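Local coordinates for KLLA0C04147p (Kluyveromyces lactis, PDB 5H2A), which probably binds and transfers sterols as a member of the OSBP family, the present chain being its ankyrin-repeat domain, at residues F160-A163 / F164-R167. Sequence-based numbering, arbitrary orientation.
Sequences FRQA and FNNR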
ATOM      1  N   PHE A 160       7.804  12.630   0.776  1.00 18.22           N
ATOM      2  CA  PHE A 160       6.664  13.346   0.195  1.00 18.98           C
ATOM      3  C   PHE A 160       6.955  14.844   0.118  1.00 20.80           C
ATOM      4  O   PHE A 160       6.790  15.476  -0.934  1.00 19.21           O
ATOM      5  CB  PHE A 160       5.422  13.066   1.058  1.00 17.00           C
ATOM      6  CG  PHE A 160       4.077  13.245   0.355  1.00 18.66           C
ATOM      7  CD1 PHE A 160       3.895  12.907  -0.971  1.00 19.74           C
ATOM      8  CD2 PHE A 160       2.966  13.665   1.088  1.00 22.28           C
ATOM      9  CE1 PHE A 160       2.634  13.036  -1.570  1.00 22.91           C
ATOM     10  CE2 PHE A 160       1.713  13.791   0.499  1.00 18.22           C
ATOM     11  CZ  PHE A 160       1.547  13.477  -0.827  1.00 18.30           C
ATOM     12  N   ARG A 161       7.417  15.423   1.229  1.00 17.02           N
ATOM     13  CA  ARG A 161       7.753  16.848   1.260  1.00 19.22           C
ATOM     14  C   ARG A 161       8.840  17.188   0.241  1.00 24.40           C
ATOM     15  O   ARG A 161       8.775  18.226  -0.434  1.00 21.00           O
ATOM     16  CB  ARG A 161       8.175  17.221   2.685  1.00 23.50           C
ATOM     17  CG  ARG A 161       8.532  18.687   2.926  1.00 28.00           C
ATOM     18  CD  ARG A 161       7.315  19.594   2.725  1.00 23.35           C
ATOM     19  NE  ARG A 161       7.358  20.264   1.424  1.00 23.28           N
ATOM     20  CZ  ARG A 161       6.512  21.225   1.076  1.00 23.11           C
ATOM     21  NH1 ARG A 161       5.559  21.590   1.932  1.00 20.46           N
ATOM     22  NH2 ARG A 161       6.621  21.811  -0.110  1.00 23.90           N
ATOM     23  N   GLN A 162       9.837  16.308   0.099  1.00 26.13           N
ATOM     24  CA  GLN A 162      10.899  16.517  -0.881  1.00 23.48           C
ATOM     25  C   GLN A 162      10.359  16.510  -2.311  1.00 22.00           C
ATOM     26  O   GLN A 162      10.785  17.313  -3.156  1.00 22.83           O
ATOM     27  CB  GLN A 162      11.973  15.438  -0.707  1.00 26.61           C
ATOM     28  CG  GLN A 162      13.257  15.732  -1.477  1.00 39.33           C
ATOM     29  CD  GLN A 162      13.878  17.067  -1.076  1.00 59.17           C
ATOM     30  OE1 GLN A 162      14.018  17.367   0.112  1.00 66.63           O
ATOM     31  NE2 GLN A 162      14.241  17.877  -2.069  1.00 62.28           N
ATOM     32  N   ALA A 163       9.449  15.590  -2.618  1.00 20.78           N
ATOM     33  CA  ALA A 163       8.866  15.562  -3.952  1.00 19.04           C
ATOM     34  C   ALA A 163       8.100  16.844  -4.248  1.00 22.16           C
ATOM     35  O   ALA A 163       8.150  17.343  -5.378  1.00 23.17           O
ATOM     36  CB  ALA A 163       7.947  14.343  -4.118  1.00 19.80           C
ATOM     37  N   PHE A 164       7.378  17.391  -3.257  1.00 16.78           N
ATOM     38  CA  PHE A 164       6.743  18.695  -3.460  1.00 19.00           C
ATOM     39  C   PHE A 164       7.794  19.786  -3.669  1.00 17.82           C
ATOM     40  O   PHE A 164       7.638  20.644  -4.548  1.00 19.27           O
ATOM     41  CB  PHE A 164       5.844  19.064  -2.271  1.00 20.40           C
ATOM     42  CG  PHE A 164       4.497  18.365  -2.279  1.00 18.58           C
ATOM     43  CD1 PHE A 164       3.569  18.645  -3.264  1.00 20.28           C
ATOM     44  CD2 PHE A 164       4.174  17.444  -1.295  1.00 22.36           C
ATOM     45  CE1 PHE A 164       2.331  18.015  -3.278  1.00 21.78           C
ATOM     46  CE2 PHE A 164       2.937  16.805  -1.293  1.00 21.01           C
ATOM     47  CZ  PHE A 164       2.016  17.087  -2.286  1.00 18.08           C
ATOM     48  N   ASN A 165       8.851  19.788  -2.845  1.00 20.94           N
ATOM     49  CA  ASN A 165       9.909  20.796  -3.004  1.00 21.11           C
ATOM     50  C   ASN A 165      10.518  20.746  -4.398  1.00 26.08           C
ATOM     51  O   ASN A 165      10.890  21.788  -4.948  1.00 25.92           O
ATOM     52  CB  ASN A 165      11.012  20.612  -1.953  1.00 18.92           C
ATOM     53  CG  ASN A 165      10.557  20.960  -0.551  1.00 24.16           C
ATOM     54  OD1 ASN A 165       9.536  21.602  -0.359  1.00 29.57           O
ATOM     55  ND2 ASN A 165      11.343  20.564   0.432  1.00 28.01           N
ATOM     56  N   ASN A 166      10.606  19.558  -4.993  1.00 27.54           N
ATOM     57  CA  ASN A 166      11.153  19.377  -6.337  1.00 29.14           C
ATOM     58  C   ASN A 166      10.126  19.541  -7.449  1.00 25.69           C
ATOM     59  O   ASN A 166      10.486  19.383  -8.624  1.00 25.26           O
ATOM     60  CB  ASN A 166      11.793  17.988  -6.459  1.00 28.18           C
ATOM     61  CG  ASN A 166      12.955  17.800  -5.512  1.00 33.36           C
ATOM     62  OD1 ASN A 166      13.501  18.777  -4.996  1.00 31.86           O
ATOM     63  ND2 ASN A 166      13.352  16.538  -5.284  1.00 29.52           N
ATOM     64  N   ARG A 167       8.859  19.816  -7.120  1.00 21.54           N
ATOM     65  CA  ARG A 167       7.780  19.846  -8.110  1.00 16.68           C
ATOM     66  C   ARG A 167       7.796  18.600  -8.996  1.00 25.17           C
ATOM     67  O   ARG A 167       7.583  18.667 -10.209  1.00 24.98           O
ATOM     68  CB  ARG A 167       7.843  21.118  -8.963  1.00 23.89           C
ATOM     69  CG  ARG A 167       7.808  22.412  -8.164  1.00 23.03           C
ATOM     70  CD  ARG A 167       7.857  23.625  -9.100  1.00 19.45           C
ATOM     71  NE  ARG A 167       6.571  23.794  -9.768  1.00 21.24           N
ATOM     72  CZ  ARG A 167       6.365  23.652 -11.069  1.00 25.90           C
ATOM     73  NH1 ARG A 167       7.381  23.369 -11.872  1.00 28.07           N
ATOM     74  NH2 ARG A 167       5.148  23.833 -11.566  1.00 22.98           N
TER
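Phe160 and Phe164, one turn apart at the C-terminal end of helix 139-165, form a T-shaped pair just before the helix closes in a Schellman motif at Arg167. Phe164 brings its edge to the face of Phe160: CE2 of Phe164 stands over the centre of that ring, 3.6 Å from Phe160 CZ, and the planes meet at 62°. The two side chains run alongside each other, with Phe160 CG anti to the backbone N (chi1 -157°) and CG of Phe164 beside its own. This is the tightly packed side of the turn, where helix 169-176 contributes Leu172 against both rings and helix 208-215 adds Trp213 to Phe160 and Ile214 to Phe164. The two rings thus join the C-terminal end of helix 139-165 to both of these helices.

Gln162, Asn165 and Asn166, by contrast, lie on the exposed, solvent side. Asn165 OD1 takes two weak hydrogen bonds from the guanidinium of Arg161, from NE at 3.1 Å and NH2 at 2.9 Å, with the two flat groups only 28° apart. Bends at chi2 and chi3 turn the guanidinium toward Asn165 OD1, and its NH2 also lies against CB of Phe164, while NH1 forms a salt bridge with Glu201 of helix 198-204. Past the end of the helix, Arg167 turns to positive phi, the mark of the Schellman motif, and its NE forms a salt bridge with Asp207; one closing bond runs from Arg167 N to Phe164 O at 3.0 Å. On the exposed flank Gln162 NE2 gives a weak hydrogen bond to Asn166 OD1, 3.2 Å long.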